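Local coordinates for putative epoxide hydrolase protein (Klebsiella pneumoniae subsp. pneumoniae, PDB 5BOV) that is of unproven function but has an alpha/beta-hydrolase fold and is probably a hydrolase, tentatively an epoxide hydrolase or a monoacylglycerol lipase, at residues A48-A53 / A293-V298; Y65-G70 / A89-H94; E153-Y158 / G256-A261; F160-P165 / A169-N174; D177-I182 / A195-T200. All blocks are in the same frame, centred on the assembly; numbering follows the deposited sequence.

Contacts 1 and 2 belong to the alpha/beta-hydrolase core, whereas contacts 4 and 5 lie among the helices inserted between strands 127-133 and 247-252, and contact 3 ties those helices to the loop after strand 247-252. Contact 1 joins residues 240 positions apart, so the other four fall between its two segments in sequence. Contact 2 closes first; contacts 4 and 5 then follow one another within the span bridged by contact 3. The centres of contacts 1 and 4 are 34 Å apart, on opposite sides of the chain's centre. Phe178 of contact 5 packs on aromatic residues of contacts 3 and 4, which touch each other through Glu153 and Phe160, so helices 157-162, 165-173 and 175-186 pack together in the cap.

Contact 1 (A48-A53 / A293-V298); sequences AQVAPA and AFVQAV
Val50 meets the helix of 293-298 with both methyl groups. Its CG1 lies 3.9 Å from Phe294 CD1 and equally far from CG2 of Val295, while its CG2 turns to the same CD1 and to Phe294 CB, so Phe294 CD1 lies against both prongs of the valine, the side chains meeting at a slant. On the other side Val295 CG2 does the touching: it reaches Val50 CA and packs 3.9 Å from CB of Ala53, one helical turn on. The small methyl of Ala53 is consistent with the close approach; Val50 CA and Val295 CA are 5.8 Å apart. This is helix-to-helix packing on one flank of the alpha/beta-hydrolase sheet, where helix 50-56 and the C-terminal helix 291-303 lie side by side. Behind the first shell, Val50 also rests on Leu36 of strand 32-37 and on Pro291, and Val298 touches Val34 of the same strand. Phe294 has CG anti to its own N (chi1 -165°), a setting that carries the ring alongside Val50. Ala51 packs on Val61 and Val63.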
# COMPACT_ATOMS: atom_id res chain seq x y z
N ALA A 48 -3.26 -12.60 -3.97
CA ALA A 48 -4.04 -13.84 -4.05
C ALA A 48 -3.17 -15.04 -4.23
O ALA A 48 -3.63 -16.18 -3.94
CB ALA A 48 -5.07 -13.76 -5.16
N GLN A 49 -1.99 -14.91 -4.82
CA GLN A 49 -1.01 -16.00 -4.91
C GLN A 49 0.03 -15.96 -3.81
O GLN A 49 0.36 -17.01 -3.21
CB GLN A 49 -0.35 -16.08 -6.28
CG GLN A 49 -1.39 -16.33 -7.34
CD GLN A 49 -0.76 -16.45 -8.74
OE1 GLN A 49 -0.27 -15.48 -9.31
NE2 GLN A 49 -0.84 -17.67 -9.33
N VAL A 50 0.47 -14.78 -3.44
CA VAL A 50 1.45 -14.65 -2.36
C VAL A 50 0.92 -15.19 -1.05
O VAL A 50 1.62 -15.94 -0.33
CB VAL A 50 1.84 -13.16 -2.16
CG1 VAL A 50 2.62 -12.92 -0.88
CG2 VAL A 50 2.56 -12.64 -3.37
N ALA A 51 -0.32 -14.84 -0.69
CA ALA A 51 -0.81 -15.18 0.63
C ALA A 51 -0.97 -16.70 0.86
O ALA A 51 -0.48 -17.21 1.87
CB ALA A 51 -2.11 -14.40 0.92
N PRO A 52 -1.56 -17.47 -0.09
CA PRO A 52 -1.69 -18.86 0.21
C PRO A 52 -0.33 -19.54 0.20
O PRO A 52 -0.18 -20.54 0.93
CB PRO A 52 -2.58 -19.40 -0.93
CG PRO A 52 -3.30 -18.22 -1.46
CD PRO A 52 -2.46 -17.05 -1.19
N ALA A 53 0.62 -19.04 -0.58
CA ALA A 53 1.96 -19.63 -0.58
C ALA A 53 2.61 -19.44 0.78
O ALA A 53 3.23 -20.38 1.33
CB ALA A 53 2.85 -18.98 -1.63
N ALA A 293 8.89 -14.35 -6.37
CA ALA A 293 9.95 -13.54 -5.85
C ALA A 293 9.46 -12.76 -4.63
O ALA A 293 10.24 -12.52 -3.71
CB ALA A 293 10.48 -12.56 -6.91
N PHE A 294 8.20 -12.36 -4.63
CA PHE A 294 7.72 -11.59 -3.50
C PHE A 294 7.65 -12.45 -2.23
O PHE A 294 8.06 -12.00 -1.14
CB PHE A 294 6.36 -10.98 -3.81
CG PHE A 294 5.98 -9.91 -2.86
CD1 PHE A 294 5.29 -10.16 -1.71
CD2 PHE A 294 6.30 -8.58 -3.17
CE1 PHE A 294 4.95 -9.15 -0.84
CE2 PHE A 294 5.95 -7.57 -2.28
CZ PHE A 294 5.28 -7.88 -1.14
N VAL A 295 7.09 -13.64 -2.36
CA VAL A 295 7.12 -14.59 -1.27
C VAL A 295 8.56 -14.81 -0.72
O VAL A 295 8.75 -14.77 0.51
CB VAL A 295 6.52 -15.93 -1.70
CG1 VAL A 295 6.74 -17.01 -0.63
CG2 VAL A 295 5.06 -15.80 -1.97
N GLN A 296 9.50 -15.01 -1.60
CA GLN A 296 10.92 -15.21 -1.18
C GLN A 296 11.41 -14.01 -0.38
O GLN A 296 12.11 -14.14 0.63
CB GLN A 296 11.85 -15.48 -2.36
CG GLN A 296 13.24 -15.98 -1.93
CD GLN A 296 13.19 -17.31 -1.26
OE1 GLN A 296 12.67 -18.31 -1.83
NE2 GLN A 296 13.65 -17.40 -0.00
N ALA A 297 11.06 -12.80 -0.85
CA ALA A 297 11.41 -11.61 -0.10
C ALA A 297 10.82 -11.52 1.32
O ALA A 297 11.50 -11.14 2.27
CB ALA A 297 11.05 -10.36 -0.89
N VAL A 298 9.58 -11.92 1.46
CA VAL A 298 8.94 -11.91 2.79
C VAL A 298 9.60 -12.94 3.70
O VAL A 298 9.93 -12.62 4.83
CB VAL A 298 7.40 -12.19 2.70
CG1 VAL A 298 6.79 -12.40 4.07
CG2 VAL A 298 6.67 -11.03 1.97

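Contact 2 (Y65-G70 / A89-H94)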
# COMPACT_ATOMS: atom_id res chain seq x y z
N TYR A 65 -8.35 -4.83 2.87
CA TYR A 65 -8.65 -3.70 1.99
C TYR A 65 -8.33 -2.42 2.74
O TYR A 65 -8.78 -2.20 3.89
CB TYR A 65 -10.11 -3.66 1.58
CG TYR A 65 -10.61 -4.73 0.65
CD1 TYR A 65 -10.22 -4.74 -0.68
CD2 TYR A 65 -11.50 -5.71 1.09
CE1 TYR A 65 -10.77 -5.65 -1.58
CE2 TYR A 65 -11.99 -6.68 0.23
CZ TYR A 65 -11.65 -6.63 -1.12
OH TYR A 65 -12.13 -7.56 -1.99
N LEU A 66 -7.57 -1.52 2.13
CA LEU A 66 -7.37 -0.19 2.69
C LEU A 66 -8.72 0.63 2.68
O LEU A 66 -9.63 0.31 1.96
CB LEU A 66 -6.31 0.56 1.91
CG LEU A 66 -4.88 -0.06 1.93
CD1 LEU A 66 -4.00 0.86 1.09
CD2 LEU A 66 -4.34 -0.20 3.32
N ARG A 67 -8.76 1.69 3.50
CA ARG A 67 -9.86 2.62 3.42
C ARG A 67 -10.06 3.07 1.94
O ARG A 67 -9.08 3.30 1.22
CB ARG A 67 -9.63 3.80 4.36
CG ARG A 67 -8.36 4.63 4.11
CD ARG A 67 -8.37 5.96 4.90
NE ARG A 67 -8.44 5.70 6.31
CZ ARG A 67 -8.94 6.54 7.24
NH1 ARG A 67 -9.33 7.78 6.90
NH2 ARG A 67 -9.02 6.16 8.48
N GLY A 68 -11.30 3.07 1.49
CA GLY A 68 -11.63 3.37 0.11
C GLY A 68 -11.66 2.19 -0.86
O GLY A 68 -11.78 2.39 -2.05
N TYR A 69 -11.54 0.96 -0.36
CA TYR A 69 -11.51 -0.21 -1.21
C TYR A 69 -12.36 -1.36 -0.67
O TYR A 69 -12.44 -1.62 0.54
CB TYR A 69 -10.10 -0.76 -1.39
CG TYR A 69 -9.10 0.20 -1.92
CD1 TYR A 69 -8.54 1.19 -1.10
CD2 TYR A 69 -8.64 0.08 -3.22
CE1 TYR A 69 -7.57 2.04 -1.61
CE2 TYR A 69 -7.68 0.93 -3.74
CZ TYR A 69 -7.10 1.84 -2.92
OH TYR A 69 -6.12 2.70 -3.45
N GLY A 70 -12.97 -2.08 -1.62
CA GLY A 70 -13.57 -3.38 -1.30
C GLY A 70 -14.65 -3.24 -0.21
O GLY A 70 -15.48 -2.35 -0.22
N ALA A 89 -1.85 4.29 8.17
CA ALA A 89 -1.00 3.63 9.14
C ALA A 89 -1.77 3.37 10.45
O ALA A 89 -1.73 2.25 11.01
CB ALA A 89 0.25 4.44 9.39
N ALA A 90 -2.50 4.39 10.92
CA ALA A 90 -3.31 4.22 12.13
C ALA A 90 -4.33 3.10 11.96
O ALA A 90 -4.54 2.31 12.90
CB ALA A 90 -3.99 5.52 12.50
N ASP A 91 -4.94 2.99 10.75
CA ASP A 91 -5.92 1.96 10.47
C ASP A 91 -5.27 0.55 10.70
O ASP A 91 -5.88 -0.38 11.26
CB ASP A 91 -6.39 1.97 9.03
CG ASP A 91 -7.20 3.20 8.61
OD1 ASP A 91 -7.89 3.79 9.51
OD2 ASP A 91 -7.20 3.47 7.39
N ILE A 92 -4.05 0.39 10.23
CA ILE A 92 -3.38 -0.89 10.35
C ILE A 92 -3.05 -1.25 11.78
O ILE A 92 -3.16 -2.41 12.22
CB ILE A 92 -2.15 -1.01 9.37
CG1 ILE A 92 -2.62 -0.87 7.93
CG2 ILE A 92 -1.38 -2.30 9.61
CD1 ILE A 92 -3.83 -1.70 7.49
N VAL A 93 -2.62 -0.26 12.56
CA VAL A 93 -2.34 -0.47 13.97
C VAL A 93 -3.67 -0.84 14.70
O VAL A 93 -3.67 -1.76 15.52
CB VAL A 93 -1.68 0.72 14.67
CG1 VAL A 93 -1.54 0.50 16.17
CG2 VAL A 93 -0.33 0.94 14.06
N HIS A 94 -4.77 -0.14 14.39
CA HIS A 94 -6.06 -0.51 14.97
C HIS A 94 -6.47 -1.92 14.57
O HIS A 94 -7.04 -2.69 15.39
CB HIS A 94 -7.15 0.46 14.52
CG HIS A 94 -7.05 1.80 15.16
ND1 HIS A 94 -7.01 1.99 16.53
CD2 HIS A 94 -7.09 3.03 14.60
CE1 HIS A 94 -6.94 3.30 16.77
NE2 HIS A 94 -6.98 3.94 15.62
O HOH W 1 -6.61 1.71 5.48
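Arg67 grips Asp91 side-on, with two nitrogens matched to two oxygens. Arg67 NE donates to Asp91 OD2 over 2.8 Å at 168°, and NH2 of Arg67 donates to Asp91 OD1 over the same 2.8 Å at 166°. Each oxygen accepts through its syn lone pair, and the guanidinium and carboxylate planes are only 17° apart, so this is a nearly flat bidentate salt bridge. The arginine chain bends at chi3 to present this edge, and its remaining nitrogen NH1 is bonded to the carbonyl of Asn82. A charge pair probably suits this buried place, since the two charges would offset each other. Asp91 OD2 also accepts from a water, 2.7 Å away, that in turn takes the backbone N-H of Arg67, tying the carboxylate to the backbone of the turn as well. The apolar side is much looser: Leu66 CD2 and Ile92 CD1 come no nearer than 4.5 Å. Gly68 adopts the positive phi of the third position in the type II turn from Leu66 to Tyr69, where a CB would jam against the preceding carbonyl. The whole arrangement anchors a beta turn to helix 85-98, which packs against the central sheet in the alpha/beta-hydrolase fold.

Contact 3 (E153-Y158 / G256-A261)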
# COMPACT_ATOMS: atom_id res chain seq x y z
N GLU A 153 7.15 14.89 -13.87
CA GLU A 153 5.79 15.38 -13.60
C GLU A 153 4.80 14.69 -14.50
O GLU A 153 3.72 14.35 -14.05
CB GLU A 153 5.74 16.91 -13.74
CG GLU A 153 6.75 17.66 -12.84
CD GLU A 153 6.44 17.63 -11.36
OE1 GLU A 153 6.03 16.52 -10.83
OE2 GLU A 153 6.56 18.68 -10.68
N LEU A 154 5.18 14.41 -15.76
CA LEU A 154 4.34 13.68 -16.69
C LEU A 154 4.05 12.27 -16.16
O LEU A 154 2.92 11.80 -16.23
CB LEU A 154 4.99 13.59 -18.07
CG LEU A 154 4.25 12.74 -19.11
CD1 LEU A 154 2.87 13.19 -19.40
CD2 LEU A 154 5.06 12.71 -20.38
N SER A 155 5.09 11.63 -15.64
CA SER A 155 4.90 10.32 -15.00
C SER A 155 3.97 10.38 -13.77
O SER A 155 3.36 9.37 -13.42
CB SER A 155 6.27 9.72 -14.60
OG SER A 155 6.78 10.22 -13.32
N TRP A 156 3.85 11.49 -13.11
CA TRP A 156 2.89 11.71 -11.99
C TRP A 156 1.57 12.46 -12.42
O TRP A 156 0.85 12.98 -11.57
CB TRP A 156 3.52 12.58 -10.91
CG TRP A 156 4.42 11.92 -10.00
CD1 TRP A 156 5.82 12.06 -9.95
CD2 TRP A 156 4.04 11.18 -8.88
NE1 TRP A 156 6.30 11.36 -8.86
CE2 TRP A 156 5.23 10.76 -8.23
CE3 TRP A 156 2.79 10.74 -8.39
CZ2 TRP A 156 5.21 9.97 -7.07
CZ3 TRP A 156 2.76 9.94 -7.25
CH2 TRP A 156 3.97 9.57 -6.60
N TRP A 157 1.27 12.44 -13.69
CA TRP A 157 0.22 13.32 -14.30
C TRP A 157 -1.11 13.28 -13.52
O TRP A 157 -1.77 14.28 -13.33
CB TRP A 157 -0.01 13.01 -15.76
CG TRP A 157 -0.68 11.76 -16.06
CD1 TRP A 157 -0.12 10.52 -16.04
CD2 TRP A 157 -2.08 11.59 -16.36
NE1 TRP A 157 -1.09 9.60 -16.33
CE2 TRP A 157 -2.30 10.21 -16.49
CE3 TRP A 157 -3.16 12.47 -16.50
CZ2 TRP A 157 -3.56 9.69 -16.84
CZ3 TRP A 157 -4.41 11.95 -16.81
CH2 TRP A 157 -4.59 10.56 -16.96
N TYR A 158 -1.49 12.06 -13.13
CA TYR A 158 -2.76 11.83 -12.53
C TYR A 158 -2.95 12.56 -11.21
O TYR A 158 -4.05 12.92 -10.87
CB TYR A 158 -3.05 10.31 -12.36
CG TYR A 158 -1.94 9.58 -11.64
CD1 TYR A 158 -0.85 9.03 -12.37
CD2 TYR A 158 -1.95 9.48 -10.27
CE1 TYR A 158 0.20 8.39 -11.71
CE2 TYR A 158 -0.92 8.87 -9.62
CZ TYR A 158 0.15 8.34 -10.36
OH TYR A 158 1.14 7.69 -9.65
N GLY A 256 6.83 1.47 -14.64
CA GLY A 256 6.54 2.74 -15.28
C GLY A 256 6.07 3.85 -14.38
O GLY A 256 5.91 5.01 -14.79
N ALA A 257 5.75 3.51 -13.14
CA ALA A 257 5.30 4.44 -12.17
C ALA A 257 6.53 5.14 -11.58
O ALA A 257 7.64 4.65 -11.68
CB ALA A 257 4.57 3.73 -11.08
N PRO A 258 6.30 6.37 -11.05
CA PRO A 258 7.43 7.14 -10.50
C PRO A 258 8.03 6.40 -9.28
O PRO A 258 7.28 5.83 -8.48
CB PRO A 258 6.79 8.45 -10.04
CG PRO A 258 5.41 8.49 -10.62
CD PRO A 258 5.00 7.09 -10.93
N HIS A 259 9.35 6.28 -9.25
CA HIS A 259 10.02 5.61 -8.13
C HIS A 259 11.41 6.15 -7.96
O HIS A 259 12.03 6.55 -8.92
CB HIS A 259 10.04 4.08 -8.35
CG HIS A 259 10.73 3.61 -9.59
ND1 HIS A 259 10.15 3.63 -10.82
CD2 HIS A 259 11.97 3.11 -9.78
CE1 HIS A 259 10.99 3.13 -11.72
NE2 HIS A 259 12.11 2.82 -11.11
N PRO A 260 11.92 6.14 -6.70
CA PRO A 260 13.31 6.58 -6.49
C PRO A 260 14.35 5.57 -6.90
O PRO A 260 14.10 4.35 -7.00
CB PRO A 260 13.39 6.81 -4.96
CG PRO A 260 12.17 6.30 -4.38
CD PRO A 260 11.26 5.76 -5.43
N ALA A 261 15.55 6.07 -7.15
CA ALA A 261 16.66 5.20 -7.38
C ALA A 261 17.04 4.54 -6.04
O ALA A 261 17.12 5.20 -5.00
CB ALA A 261 17.84 5.96 -7.91
O HOH W 2 3.38 6.84 -14.61
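Pro258 lies over one face of the Trp156 indole in a close CH-pi contact, its CG 3.3 Å from the centroid of the five-membered ring and only 9° off the ring normal. Its neighbour CB spreads the overlap toward the nitrogen side of the ring, 3.2 Å from Trp156 NE1. Proline fits here because its rigid ring offers a compact apolar surface to the flat, electron-rich indole. Trp156 is the first residue to leave helical geometry after helix 150-155; with CG placed beside its backbone N (chi1 -80°), the indole extends across the proline. Two further side chains meet the proline ring. Ser155 brings OG to 3.5 Å from Pro258 CG, although that hydroxyl is hydrogen-bonded to the carbonyl of Ala152 a turn back in its own helix. Tyr158 reaches from another direction, with OH 4.1 Å from Pro258 CD, and its ring also meets that of Trp40. A water links the two backbones by donating to Ser155 O and, at 3.1 Å, to Gly256 O. Within the loop, His259 ND1 donates to Ala257 O over 2.8 Å, an almost straight bond lying in the imidazole plane, which spans Pro258. The contact thus fastens the break between helices 150-155 and 157-162 of the inserted cap onto a loop that follows strand 247-252 of the alpha/beta-hydrolase core.

Contact 4 (F160-P165 / A169-N174)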
# COMPACT_ATOMS: atom_id res chain seq x y z
N PHE A 160 -1.95 15.47 -10.44
CA PHE A 160 -2.35 16.86 -10.83
C PHE A 160 -3.76 16.91 -11.42
O PHE A 160 -4.56 17.82 -11.05
CB PHE A 160 -1.37 17.53 -11.75
CG PHE A 160 0.06 17.39 -11.28
CD1 PHE A 160 0.50 18.10 -10.18
CD2 PHE A 160 0.93 16.58 -11.96
CE1 PHE A 160 1.79 17.94 -9.69
CE2 PHE A 160 2.22 16.39 -11.47
CZ PHE A 160 2.65 17.09 -10.35
N TYR A 161 -4.11 15.91 -12.23
CA TYR A 161 -5.51 15.76 -12.64
C TYR A 161 -6.47 15.75 -11.43
O TYR A 161 -7.46 16.48 -11.34
CB TYR A 161 -5.65 14.48 -13.42
CG TYR A 161 -6.99 14.23 -14.07
CD1 TYR A 161 -7.54 15.16 -14.99
CD2 TYR A 161 -7.69 13.09 -13.88
CE1 TYR A 161 -8.74 14.91 -15.64
CE2 TYR A 161 -8.89 12.82 -14.54
CZ TYR A 161 -9.42 13.72 -15.45
OH TYR A 161 -10.63 13.44 -16.08
N PHE A 162 -6.13 14.90 -10.44
CA PHE A 162 -6.96 14.71 -9.23
C PHE A 162 -7.05 15.98 -8.34
O PHE A 162 -7.93 16.10 -7.51
CB PHE A 162 -6.49 13.51 -8.38
CG PHE A 162 -6.60 12.15 -9.07
CD1 PHE A 162 -7.53 11.90 -10.06
CD2 PHE A 162 -5.77 11.12 -8.64
CE1 PHE A 162 -7.55 10.68 -10.69
CE2 PHE A 162 -5.81 9.88 -9.24
CZ PHE A 162 -6.73 9.66 -10.26
N ALA A 163 -6.17 16.94 -8.56
CA ALA A 163 -6.20 18.18 -7.82
C ALA A 163 -7.33 19.12 -8.28
O ALA A 163 -7.55 20.11 -7.63
CB ALA A 163 -4.87 18.89 -7.94
N THR A 164 -7.97 18.82 -9.43
CA THR A 164 -9.00 19.64 -10.01
C THR A 164 -10.37 19.02 -9.90
O THR A 164 -10.48 17.79 -9.81
CB THR A 164 -8.73 19.93 -11.49
OG1 THR A 164 -8.88 18.75 -12.26
CG2 THR A 164 -7.32 20.52 -11.67
N PRO A 165 -11.43 19.83 -9.88
CA PRO A 165 -12.77 19.25 -9.90
C PRO A 165 -13.03 18.40 -11.12
O PRO A 165 -13.69 17.39 -10.99
CB PRO A 165 -13.69 20.48 -9.88
CG PRO A 165 -12.90 21.51 -9.17
CD PRO A 165 -11.46 21.29 -9.64
N ALA A 169 -14.29 14.50 -11.10
CA ALA A 169 -15.39 14.04 -11.91
C ALA A 169 -15.00 12.94 -12.92
O ALA A 169 -15.75 11.99 -13.11
CB ALA A 169 -16.04 15.25 -12.66
N GLY A 170 -13.84 13.08 -13.55
CA GLY A 170 -13.34 12.09 -14.46
C GLY A 170 -13.12 10.75 -13.76
O GLY A 170 -13.47 9.69 -14.29
N TYR A 171 -12.54 10.82 -12.57
CA TYR A 171 -12.22 9.56 -11.87
C TYR A 171 -13.49 8.88 -11.44
O TYR A 171 -13.59 7.66 -11.45
CB TYR A 171 -11.21 9.77 -10.73
CG TYR A 171 -10.61 8.45 -10.23
CD1 TYR A 171 -9.92 7.62 -11.13
CD2 TYR A 171 -10.75 8.05 -8.93
CE1 TYR A 171 -9.43 6.39 -10.69
CE2 TYR A 171 -10.28 6.82 -8.47
CZ TYR A 171 -9.60 6.01 -9.34
OH TYR A 171 -9.12 4.77 -8.96
N ARG A 172 -14.45 9.68 -11.01
CA ARG A 172 -15.76 9.14 -10.59
C ARG A 172 -16.54 8.58 -11.77
O ARG A 172 -17.14 7.50 -11.67
CB ARG A 172 -16.59 10.17 -9.87
CG ARG A 172 -17.96 9.66 -9.42
CD ARG A 172 -18.61 10.60 -8.45
NE ARG A 172 -18.03 10.43 -7.13
CZ ARG A 172 -17.38 11.35 -6.44
NH1 ARG A 172 -17.17 12.58 -6.90
NH2 ARG A 172 -16.93 11.02 -5.22
N GLN A 173 -16.60 9.31 -12.86
CA GLN A 173 -17.37 8.82 -14.02
C GLN A 173 -16.72 7.61 -14.74
O GLN A 173 -17.43 6.81 -15.36
CB GLN A 173 -17.51 9.92 -15.04
CG GLN A 173 -18.44 11.01 -14.57
CD GLN A 173 -18.49 12.16 -15.58
OE1 GLN A 173 -18.26 11.98 -16.80
NE2 GLN A 173 -18.74 13.35 -15.07
N ASN A 174 -15.39 7.56 -14.72
CA ASN A 174 -14.59 6.68 -15.56
C ASN A 174 -13.63 5.81 -14.66
O ASN A 174 -12.57 5.50 -15.17
CB ASN A 174 -13.68 7.48 -16.56
CG ASN A 174 -14.48 8.41 -17.47
OD1 ASN A 174 -15.58 8.04 -17.90
ND2 ASN A 174 -13.95 9.62 -17.77
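Helix 157-162 gives way to helix 165-173 through a short turn, and the backbones meet where Ala169 N donates to Pro165 O over 3.0 Å, a first-turn helical bond at 168°. Proline suits such a start, since its missing N-H is not needed there. Before it, Thr164 is the N-cap: its OG1 caps the N-H of Gly167 and also donates to Tyr161 O over 2.8 Å, in the carbonyl plane. That carbonyl takes the Thr164 N-H too, so one threonine ties Tyr161 of the first helix to Gly167 at the beginning of the second. Among the side chains, Phe162 sets CE1 3.8 Å from Tyr171 CB and places CZ over one face of the Tyr171 ring, toward its rim. The rings meet obliquely, centroids 5.0 Å apart and planes at 56°. With chi1 at -165° the Tyr171 ring swings away from its own N and over to Phe162. Tyr161 reaches across to the second helix, its OH 3.4 Å from Gly170 CA, a place where a CB would strike that hydroxyl, so glycine makes the approach possible. Phe178 touches the rings of both Phe162 and Tyr171. The chemistry is therefore divided: polar bonds hold the turn, aromatic carbon packs between the two helices, and the buried phenol of Tyr171 is satisfied by a hydrogen bond with His209 NE2.

Contact 5 (D177-I182 / A195-T200)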
# COMPACT_ATOMS: atom_id res chain seq x y z
N ASP A 177 -12.13 2.45 -16.41
CA ASP A 177 -11.22 2.75 -17.49
C ASP A 177 -9.96 3.52 -17.07
O ASP A 177 -8.89 3.33 -17.61
CB ASP A 177 -11.91 3.53 -18.61
CG ASP A 177 -12.99 2.68 -19.33
OD1 ASP A 177 -13.01 1.44 -19.19
OD2 ASP A 177 -13.82 3.35 -20.01
N PHE A 178 -10.14 4.40 -16.12
CA PHE A 178 -9.03 5.24 -15.65
C PHE A 178 -8.02 4.36 -14.89
O PHE A 178 -6.83 4.37 -15.23
CB PHE A 178 -9.53 6.39 -14.77
CG PHE A 178 -8.48 7.45 -14.55
CD1 PHE A 178 -7.41 7.25 -13.72
CD2 PHE A 178 -8.58 8.67 -15.19
CE1 PHE A 178 -6.42 8.21 -13.56
CE2 PHE A 178 -7.59 9.64 -15.01
CZ PHE A 178 -6.49 9.41 -14.24
N ALA A 179 -8.52 3.51 -14.01
CA ALA A 179 -7.61 2.65 -13.26
C ALA A 179 -6.93 1.68 -14.22
O ALA A 179 -5.74 1.37 -14.04
CB ALA A 179 -8.34 1.90 -12.15
N LYS A 180 -7.65 1.15 -15.20
CA LYS A 180 -7.02 0.20 -16.10
C LYS A 180 -5.89 0.86 -16.92
O LYS A 180 -4.86 0.28 -17.14
CB LYS A 180 -8.06 -0.44 -17.07
CG LYS A 180 -7.52 -1.66 -17.81
CD LYS A 180 -8.68 -2.26 -18.65
CE LYS A 180 -8.34 -3.65 -19.14
NZ LYS A 180 -9.46 -4.28 -19.87
N PHE A 181 -6.13 2.10 -17.37
CA PHE A 181 -5.11 2.84 -18.05
C PHE A 181 -3.86 3.05 -17.16
O PHE A 181 -2.73 2.84 -17.60
CB PHE A 181 -5.74 4.17 -18.50
CG PHE A 181 -4.84 5.03 -19.34
CD1 PHE A 181 -4.69 4.80 -20.69
CD2 PHE A 181 -4.17 6.05 -18.79
CE1 PHE A 181 -3.88 5.61 -21.49
CE2 PHE A 181 -3.37 6.85 -19.53
CZ PHE A 181 -3.17 6.61 -20.87
N ILE A 182 -4.11 3.37 -15.89
CA ILE A 182 -3.05 3.51 -14.97
C ILE A 182 -2.26 2.16 -14.82
O ILE A 182 -1.04 2.15 -14.72
CB ILE A 182 -3.54 4.01 -13.61
CG1 ILE A 182 -4.03 5.49 -13.73
CG2 ILE A 182 -2.47 3.87 -12.55
CD1 ILE A 182 -2.95 6.51 -14.09
N ALA A 195 -10.04 -10.01 -17.15
CA ALA A 195 -10.71 -10.52 -15.94
C ALA A 195 -9.89 -10.22 -14.71
O ALA A 195 -10.47 -9.97 -13.68
CB ALA A 195 -10.94 -12.04 -16.02
N THR A 196 -8.59 -10.27 -14.83
CA THR A 196 -7.71 -9.94 -13.71
C THR A 196 -7.99 -8.53 -13.32
O THR A 196 -8.23 -8.22 -12.12
CB THR A 196 -6.24 -10.20 -14.06
OG1 THR A 196 -6.02 -11.62 -14.17
CG2 THR A 196 -5.33 -9.63 -13.03
N PHE A 197 -8.06 -7.64 -14.29
CA PHE A 197 -8.35 -6.27 -13.93
C PHE A 197 -9.72 -6.13 -13.32
O PHE A 197 -9.92 -5.46 -12.31
CB PHE A 197 -8.20 -5.30 -15.14
CG PHE A 197 -8.58 -3.95 -14.81
CD1 PHE A 197 -7.75 -3.21 -13.96
CD2 PHE A 197 -9.82 -3.43 -15.13
CE1 PHE A 197 -8.14 -1.98 -13.55
CE2 PHE A 197 -10.20 -2.19 -14.69
CZ PHE A 197 -9.39 -1.47 -13.89
N ALA A 198 -10.72 -6.71 -13.97
CA ALA A 198 -12.07 -6.58 -13.52
C ALA A 198 -12.34 -7.05 -12.11
O ALA A 198 -13.16 -6.48 -11.37
CB ALA A 198 -13.02 -7.28 -14.51
N LYS A 199 -11.62 -8.07 -11.70
CA LYS A 199 -11.77 -8.58 -10.35
C LYS A 199 -11.37 -7.55 -9.29
O LYS A 199 -12.08 -7.34 -8.29
CB LYS A 199 -10.98 -9.84 -10.17
CG LYS A 199 -11.35 -10.62 -8.91
CD LYS A 199 -10.56 -11.93 -8.94
CE LYS A 199 -11.04 -12.99 -7.97
NZ LYS A 199 -10.21 -14.27 -8.21
N THR A 200 -10.29 -6.81 -9.54
CA THR A 200 -9.92 -5.71 -8.64
C THR A 200 -10.80 -4.48 -8.88
O THR A 200 -11.16 -3.79 -7.94
CB THR A 200 -8.41 -5.35 -8.83
OG1 THR A 200 -7.64 -6.44 -8.27
CG2 THR A 200 -8.06 -4.06 -8.17
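Phe197 supplies all of the aromatic contact, projecting from helix 194-201 onto the backbone and side chains of Ala179 and Lys180. The CH-pi interaction comes first: Lys180 CB stands 3.7 Å from the Phe197 ring centroid and 15° off its normal, over one face. Lys180 CG and CD continue across that face, CD ending 3.9 Å from Phe197 CD2, so the methylene chain rather than the ammonium group covers the ring. The tight fit extends to the main chain, where Lys180 N is 3.4 Å from Phe197 CZ. A nearly fully extended first torsion (chi1 176°) sends the phenylalanine ring out between the helices. These two helices, 175-186 and 194-201, belong to the cap inserted into the alpha/beta-hydrolase fold. Apolar packing at the ring edge is made by Ala179, whose CB lies in the ring plane, 3.9 Å from Phe197 CZ; its small methyl suits a site where a large ring must come close to the helix. Trp183 and His176 add edge-to-face partners for the same ring. A charged interaction lies beyond the ring: the lysine, extended past CG, carries NZ on to a salt bridge with Asp194, at the start of the helix that bears Phe197.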